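PDB 4XA9: gala protein type 1, 3 or 4 from Legionella pneumophila subsp. pneumophila, which forms a complex with the N-terminal domain of RavJ, another Legionella protein, and may act as a GTPase activator that binds small GTPases. Local coordinates for residues D152-I156 and I177-L182; I168-V174 and I192-I198. The contacts are given in a common frame with arbitrary orientation. Residue numbers count along the deposited sequence, not the author numbering.

How the interactions relate
The two contacts span three consecutive leucine-rich repeats, each a short strand, loop and helix, and share the middle one, whose loop 168-174 serves interaction 2 and helix 176-184 interaction 1. Interaction 1 pairs helices 151-159 and 176-184 on the convex side of the solenoid; interaction 2 pairs the loops that follow strands 166-168 and 190-192. Their segments alternate along the chain: 152-156, 168-174, 177-182, 192-198. The centres lie about 10 Å apart, and the contacts share apolar packing: Val155 touches Val174, Leu182 touches Leu193 and Ala179 touches Ile198. The middle repeat is thus held to the one before by helix packing and to the one after by loop hydrogen bonds near the surface that meets RavJ.

Interaction 1: residues D152-I156 and I177-L182; sequences DEGVI and IGAIEL
Val155 lays its CG2 methyl over the bare backbone of Gly178, 3.5 Å from the CA of Gly178, where a CB would clash with that methyl and with Asp152 OD1. Glycine therefore suits this place: two helical segments run nearly parallel, with an angle of 7° between their N-to-C directions and a closest axis approach of 8.1 Å. Both backbones are regular alpha-helix, and Asp152 stands beside Gly178, with their CA atoms 4.2 Å apart.

The one hydrogen bond between the segments is made here. Asp152, with chi1 in m and chi2 near -43°, accepts from Gly178 N through OD1 at 2.9 Å, at a bent N-H...O angle of 131°. That amide belongs to the first turn of helix 176-184, where it has no preceding turn to supply a carbonyl, so a carboxylate is a fitting acceptor. Asp152 OD2 is hydrogen-bonded to Ser175.

On one flank Leu182 (m, t) brings CD1 to 3.8 Å from Val155 CB, a pair of branched apolar side chains on the buried side. On the more open flank Ile156 (m, t) sets CD1 3.9 Å from Ile177 CG2, and its CG1 3.7 Å from Glu181 CG, so that the aliphatic part of the glutamate packs while its carboxylate stays beyond the apolar contact.

Parallel helices side by side on the convex face are characteristic of leucine-rich-repeat solenoids of the ribonuclease-inhibitor-like kind. Inward, Val155 rests on Val174 in the loop after strand 166-168, while Ala179 of helix 176-184 touches Ile198 and Ser202 in the loop leading to helix 203-207.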
ATOM      1  N   ASP A 152      -7.198   8.553  17.761  1.00 24.62           N
ATOM      2  CA  ASP A 152      -6.731   8.188  19.093  1.00 26.42           C
ATOM      3  C   ASP A 152      -7.755   7.345  19.842  1.00 28.89           C
ATOM      4  O   ASP A 152      -7.410   6.329  20.444  1.00 31.75           O
ATOM      5  CB  ASP A 152      -6.402   9.447  19.901  1.00 29.17           C
ATOM      6  CG  ASP A 152      -5.174  10.164  19.379  1.00 31.56           C
ATOM      7  OD1 ASP A 152      -4.177   9.480  19.064  1.00 30.28           O
ATOM      8  OD2 ASP A 152      -5.210  11.404  19.264  1.00 33.98           O
ATOM      9  N   GLU A 153      -9.014   7.772  19.802  1.00 29.67           N
ATOM     10  CA  GLU A 153     -10.098   7.043  20.457  1.00 31.02           C
ATOM     11  C   GLU A 153     -10.123   5.582  20.001  1.00 29.21           C
ATOM     12  O   GLU A 153     -10.288   4.662  20.808  1.00 26.35           O
ATOM     13  CB  GLU A 153     -11.436   7.724  20.169  1.00 36.02           C
ATOM     14  CG  GLU A 153     -12.637   7.028  20.781  1.00 44.73           C
ATOM     15  CD  GLU A 153     -13.927   7.802  20.580  1.00 52.02           C
ATOM     16  OE1 GLU A 153     -13.883   9.052  20.594  1.00 54.83           O
ATOM     17  OE2 GLU A 153     -14.984   7.162  20.401  1.00 54.57           O
ATOM     18  N   GLY A 154      -9.928   5.378  18.703  1.00 25.95           N
ATOM     19  CA  GLY A 154      -9.857   4.046  18.140  1.00 23.79           C
ATOM     20  C   GLY A 154      -8.773   3.149  18.717  1.00 24.17           C
ATOM     21  O   GLY A 154      -9.064   2.040  19.166  1.00 24.14           O
ATOM     22  N   VAL A 155      -7.525   3.612  18.698  1.00 23.99           N
ATOM     23  CA  VAL A 155      -6.411   2.782  19.143  1.00 23.30           C
ATOM     24  C   VAL A 155      -6.349   2.697  20.669  1.00 25.67           C
ATOM     25  O   VAL A 155      -5.763   1.766  21.225  1.00 25.56           O
ATOM     26  CB  VAL A 155      -5.054   3.296  18.604  1.00 23.92           C
ATOM     27  CG1 VAL A 155      -5.019   3.201  17.082  1.00 22.52           C
ATOM     28  CG2 VAL A 155      -4.775   4.714  19.068  1.00 23.25           C
ATOM     29  N   ILE A 156      -6.956   3.666  21.345  1.00 28.43           N
ATOM     30  CA  ILE A 156      -7.080   3.593  22.795  1.00 27.49           C
ATOM     31  C   ILE A 156      -7.981   2.410  23.149  1.00 27.75           C
ATOM     32  O   ILE A 156      -7.679   1.642  24.062  1.00 29.54           O
ATOM     33  CB  ILE A 156      -7.627   4.911  23.385  1.00 28.45           C
ATOM     34  CG1 ILE A 156      -6.535   5.982  23.356  1.00 28.11           C
ATOM     35  CG2 ILE A 156      -8.112   4.708  24.812  1.00 30.51           C
ATOM     36  CD1 ILE A 156      -7.015   7.368  23.719  1.00 29.68           C
ATOM     37  N   ILE A 177      -1.469  10.861  22.011  1.00 25.89           N
ATOM     38  CA  ILE A 177      -2.505  10.386  22.922  1.00 29.73           C
ATOM     39  C   ILE A 177      -2.785   8.896  22.742  1.00 30.61           C
ATOM     40  O   ILE A 177      -2.851   8.135  23.712  1.00 27.60           O
ATOM     41  CB  ILE A 177      -3.824  11.153  22.716  1.00 32.52           C
ATOM     42  CG1 ILE A 177      -3.590  12.661  22.834  1.00 34.00           C
ATOM     43  CG2 ILE A 177      -4.883  10.674  23.699  1.00 36.05           C
ATOM     44  CD1 ILE A 177      -3.024  13.082  24.161  1.00 36.42           C
ATOM     45  N   GLY A 178      -2.961   8.488  21.492  1.00 28.52           N
ATOM     46  CA  GLY A 178      -3.228   7.094  21.191  1.00 25.97           C
ATOM     47  C   GLY A 178      -1.990   6.242  21.364  1.00 24.07           C
ATOM     48  O   GLY A 178      -2.053   5.141  21.907  1.00 23.84           O
ATOM     49  N   ALA A 179      -0.857   6.758  20.904  1.00 28.51           N
ATOM     50  CA  ALA A 179       0.392   6.003  20.936  1.00 26.55           C
ATOM     51  C   ALA A 179       0.819   5.705  22.369  1.00 24.88           C
ATOM     52  O   ALA A 179       1.299   4.612  22.664  1.00 28.50           O
ATOM     53  CB  ALA A 179       1.487   6.758  20.199  1.00 24.41           C
ATOM     54  N   ILE A 180       0.635   6.674  23.260  1.00 21.68           N
ATOM     55  CA  ILE A 180       0.993   6.480  24.660  1.00 23.39           C
ATOM     56  C   ILE A 180       0.168   5.354  25.291  1.00 24.94           C
ATOM     57  O   ILE A 180       0.701   4.531  26.039  1.00 26.36           O
ATOM     58  CB  ILE A 180       0.832   7.792  25.461  1.00 25.61           C
ATOM     59  CG1 ILE A 180       1.953   8.760  25.082  1.00 25.55           C
ATOM     60  CG2 ILE A 180       0.882   7.522  26.965  1.00 28.94           C
ATOM     61  CD1 ILE A 180       1.775  10.171  25.614  1.00 26.17           C
ATOM     62  N   GLU A 181      -1.121   5.283  24.970  1.00 27.53           N
ATOM     63  CA  GLU A 181      -1.952   4.217  25.525  1.00 31.40           C
ATOM     64  C   GLU A 181      -1.542   2.853  24.965  1.00 29.36           C
ATOM     65  O   GLU A 181      -1.531   1.856  25.687  1.00 25.77           O
ATOM     66  CB  GLU A 181      -3.435   4.493  25.263  1.00 35.30           C
ATOM     67  CG  GLU A 181      -3.922   5.771  25.933  1.00 41.56           C
ATOM     68  CD  GLU A 181      -3.534   5.844  27.405  1.00 46.29           C
ATOM     69  OE1 GLU A 181      -3.799   4.872  28.149  1.00 47.56           O
ATOM     70  OE2 GLU A 181      -2.941   6.869  27.810  1.00 46.39           O
ATOM     71  N   LEU A 182      -1.184   2.811  23.687  1.00 24.51           N
ATOM     72  CA  LEU A 182      -0.651   1.585  23.102  1.00 22.74           C
ATOM     73  C   LEU A 182       0.678   1.198  23.756  1.00 22.07           C
ATOM     74  O   LEU A 182       0.961   0.019  23.956  1.00 21.74           O
ATOM     75  CB  LEU A 182      -0.473   1.744  21.590  1.00 24.03           C
ATOM     76  CG  LEU A 182      -1.761   1.687  20.766  1.00 22.46           C
ATOM     77  CD1 LEU A 182      -1.493   2.074  19.319  1.00 23.85           C
ATOM     78  CD2 LEU A 182      -2.383   0.301  20.837  1.00 22.21           C
TER

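Interaction 2: residues I168-V174 and I192-I198; sequences IASACDV and ILGKNAI
Asn196 reaches into the preceding loop with chi1 in m and chi2 near -48°. Its OD1 accepts from Cys172 N at 2.8 Å and from Val174 N at 3.1 Å, while its ND2 donates to Ala169 O at 3.2 Å. An amide suits the place because it both accepts and donates.

Backbone bonds flank it: Ala169 N to Ile192 O, Ala171 N to Gly194 O and Ala197 N to Val174 O, each 2.8 Å. Ile168 and Ile192 form a parallel bridge, CA atoms 4.7 Å apart. Ala171 and Lys195 both turn the chain with positive phi and psi, and Ala171 CA makes a CH...O contact with Lys195 O at 3.3 Å. A water accepts from Asp173 N at 2.9 Å.

Ser170 (m) accepts from Gly194 N through OG at 2.9 Å and also bonds Asn28 of the RavJ chain; Asp173 forms a salt bridge with that chain's Arg136. Apolar contacts complete the join: Ile168 CD1 to Ile192 CD1 at 3.6 Å, and Ala169 CB to Leu193 CD2 at 3.9 Å.

Asn196 and Ile198 occupy the signature Asn and Ile positions of the LxxLxLxxNxI repeat; Asn220, from the next repeat, plays a comparable part by bonding Leu193 O and Ile198 N. The chemistry implies that these buried loops pair their polar backbone groups partly with one another and partly with the Asn196 amide, whose equivalent in the preceding loop is Cys172.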
ATOM      1  N   ILE A 168      -0.947  -3.626  13.548  1.00 20.49           N
ATOM      2  CA  ILE A 168      -0.418  -2.788  12.478  1.00 19.44           C
ATOM      3  C   ILE A 168      -1.445  -1.703  12.221  1.00 20.37           C
ATOM      4  O   ILE A 168      -2.585  -2.001  11.853  1.00 20.16           O
ATOM      5  CB  ILE A 168      -0.165  -3.585  11.162  1.00 22.10           C
ATOM      6  CG1 ILE A 168       0.295  -5.011  11.460  1.00 29.82           C
ATOM      7  CG2 ILE A 168       0.823  -2.862  10.238  1.00 17.94           C
ATOM      8  CD1 ILE A 168       1.653  -5.089  12.026  1.00 32.77           C
ATOM      9  N   ALA A 169      -1.055  -0.449  12.417  1.00 17.10           N
ATOM     10  CA  ALA A 169      -1.995   0.653  12.268  1.00 19.21           C
ATOM     11  C   ALA A 169      -1.294   1.909  11.758  1.00 20.02           C
ATOM     12  O   ALA A 169      -1.309   2.952  12.415  1.00 16.97           O
ATOM     13  CB  ALA A 169      -2.699   0.928  13.594  1.00 15.55           C
ATOM     14  N   SER A 170      -0.687   1.800  10.578  1.00 17.87           N
ATOM     15  CA  SER A 170       0.011   2.926   9.967  1.00 19.91           C
ATOM     16  C   SER A 170      -0.955   3.767   9.140  1.00 19.25           C
ATOM     17  O   SER A 170      -1.868   3.227   8.523  1.00 18.84           O
ATOM     18  CB  SER A 170       1.171   2.439   9.087  1.00 21.06           C
ATOM     19  OG  SER A 170       2.163   1.765   9.848  1.00 20.77           O
ATOM     20  N   ALA A 171      -0.731   5.080   9.117  1.00 18.23           N
ATOM     21  CA  ALA A 171      -1.624   6.021   8.436  1.00 19.54           C
ATOM     22  C   ALA A 171      -3.043   5.899   8.976  1.00 21.67           C
ATOM     23  O   ALA A 171      -3.996   5.703   8.215  1.00 21.66           O
ATOM     24  CB  ALA A 171      -1.601   5.798   6.923  1.00 16.78           C
ATOM     25  N   CYS A 172      -3.178   6.007  10.295  1.00 19.60           N
ATOM     26  CA  CYS A 172      -4.470   5.832  10.947  1.00 20.12           C
ATOM     27  C   CYS A 172      -4.886   7.038  11.787  1.00 19.77           C
ATOM     28  O   CYS A 172      -5.761   6.920  12.650  1.00 21.56           O
ATOM     29  CB  CYS A 172      -4.456   4.574  11.825  1.00 17.62           C
ATOM     30  SG  CYS A 172      -4.402   3.001  10.900  1.00 23.59           S
ATOM     31  N   ASP A 173      -4.263   8.183  11.525  1.00 17.96           N
ATOM     32  CA  ASP A 173      -4.541   9.425  12.256  1.00 20.67           C
ATOM     33  C   ASP A 173      -4.330   9.277  13.765  1.00 21.46           C
ATOM     34  O   ASP A 173      -5.110   9.792  14.568  1.00 20.53           O
ATOM     35  CB  ASP A 173      -5.967   9.914  11.966  1.00 24.74           C
ATOM     36  CG  ASP A 173      -6.135  10.407  10.536  1.00 31.76           C
ATOM     37  OD1 ASP A 173      -5.198  11.042  10.014  1.00 31.00           O
ATOM     38  OD2 ASP A 173      -7.195  10.147   9.928  1.00 34.88           O
ATOM     39  N   VAL A 174      -3.260   8.585  14.142  1.00 22.14           N
ATOM     40  CA  VAL A 174      -2.913   8.408  15.546  1.00 22.98           C
ATOM     41  C   VAL A 174      -1.941   9.491  16.013  1.00 26.96           C
ATOM     42  O   VAL A 174      -0.918   9.735  15.368  1.00 26.87           O
ATOM     43  CB  VAL A 174      -2.279   7.022  15.794  1.00 22.65           C
ATOM     44  CG1 VAL A 174      -1.812   6.897  17.232  1.00 25.55           C
ATOM     45  CG2 VAL A 174      -3.261   5.919  15.450  1.00 20.06           C
ATOM     46  N   ILE A 192       3.152  -1.500  14.897  1.00 20.81           N
ATOM     47  CA  ILE A 192       3.571  -0.668  13.782  1.00 18.88           C
ATOM     48  C   ILE A 192       2.641   0.528  13.681  1.00 19.46           C
ATOM     49  O   ILE A 192       1.429   0.364  13.510  1.00 20.75           O
ATOM     50  CB  ILE A 192       3.578  -1.460  12.464  1.00 19.86           C
ATOM     51  CG1 ILE A 192       4.597  -2.606  12.553  1.00 18.91           C
ATOM     52  CG2 ILE A 192       3.875  -0.535  11.280  1.00 17.88           C
ATOM     53  CD1 ILE A 192       4.743  -3.432  11.267  1.00 21.97           C
ATOM     54  N   LEU A 193       3.218   1.721  13.805  1.00 16.04           N
ATOM     55  CA  LEU A 193       2.462   2.968  13.802  1.00 18.08           C
ATOM     56  C   LEU A 193       3.121   4.012  12.915  1.00 20.66           C
ATOM     57  O   LEU A 193       3.337   5.152  13.337  1.00 21.37           O
ATOM     58  CB  LEU A 193       2.319   3.523  15.224  1.00 17.14           C
ATOM     59  CG  LEU A 193       1.419   2.741  16.187  1.00 20.36           C
ATOM     60  CD1 LEU A 193       1.578   3.249  17.614  1.00 22.15           C
ATOM     61  CD2 LEU A 193      -0.040   2.832  15.747  1.00 18.32           C
ATOM     62  N   GLY A 194       3.433   3.645  11.700  1.00 19.61           N
ATOM     63  CA  GLY A 194       4.029   4.528  10.754  1.00 18.51           C
ATOM     64  C   GLY A 194       3.066   5.545  10.168  1.00 19.53           C
ATOM     65  O   GLY A 194       1.897   5.351  10.180  1.00 18.50           O
ATOM     66  N   LYS A 195       3.670   6.624   9.717  1.00 18.52           N
ATOM     67  CA  LYS A 195       2.826   7.623   8.937  0.53 22.59           C
ATOM     68  C   LYS A 195       1.669   8.236   9.766  1.00 18.73           C
ATOM     69  O   LYS A 195       0.527   8.323   9.299  1.00 22.10           O
ATOM     70  CB  LYS A 195       2.369   7.097   7.650  0.53 25.28           C
ATOM     71  CG  LYS A 195       2.135   8.055   6.530  0.53 28.12           C
ATOM     72  CD  LYS A 195       3.400   8.571   5.939  0.53 32.53           C
ATOM     73  CE  LYS A 195       3.116   9.367   4.700  0.53 35.52           C
ATOM     74  NZ  LYS A 195       3.493   8.562   3.518  0.53 35.42           N
ATOM     75  N   ASN A 196       1.858   8.503  11.039  1.00 19.01           N
ATOM     76  CA  ASN A 196       0.853   9.051  11.904  1.00 20.21           C
ATOM     77  C   ASN A 196       1.345  10.443  12.381  1.00 25.45           C
ATOM     78  O   ASN A 196       2.074  11.051  11.723  1.00 24.33           O
ATOM     79  CB  ASN A 196       0.544   8.118  13.054  1.00 19.16           C
ATOM     80  CG  ASN A 196      -0.384   6.979  12.662  1.00 20.04           C
ATOM     81  OD1 ASN A 196      -1.387   7.185  12.051  1.00 18.38           O
ATOM     82  ND2 ASN A 196       0.002   5.787  13.003  1.00 18.21           N
ATOM     83  N   ALA A 197       0.911  10.908  13.532  1.00 25.46           N
ATOM     84  CA  ALA A 197       1.365  12.198  14.053  1.00 25.85           C
ATOM     85  C   ALA A 197       2.037  12.034  15.404  1.00 25.71           C
ATOM     86  O   ALA A 197       1.803  12.817  16.320  1.00 27.93           O
ATOM     87  CB  ALA A 197       0.203  13.174  14.165  1.00 26.50           C
ATOM     88  N   ILE A 198       2.867  11.010  15.529  1.00 20.59           N
ATOM     89  CA  ILE A 198       3.490  10.690  16.806  1.00 18.62           C
ATOM     90  C   ILE A 198       4.784  11.478  16.998  1.00 23.30           C
ATOM     91  O   ILE A 198       5.577  11.619  16.065  1.00 24.56           O
ATOM     92  CB  ILE A 198       3.737   9.175  16.905  1.00 20.37           C
ATOM     93  CG1 ILE A 198       2.399   8.436  16.774  1.00 22.05           C
ATOM     94  CG2 ILE A 198       4.435   8.805  18.197  1.00 22.41           C
ATOM     95  CD1 ILE A 198       2.523   6.948  16.797  1.00 24.24           C
TER
HETATM   96  O   HOH W   1      -2.501   9.355   9.542  1.00 41.55           O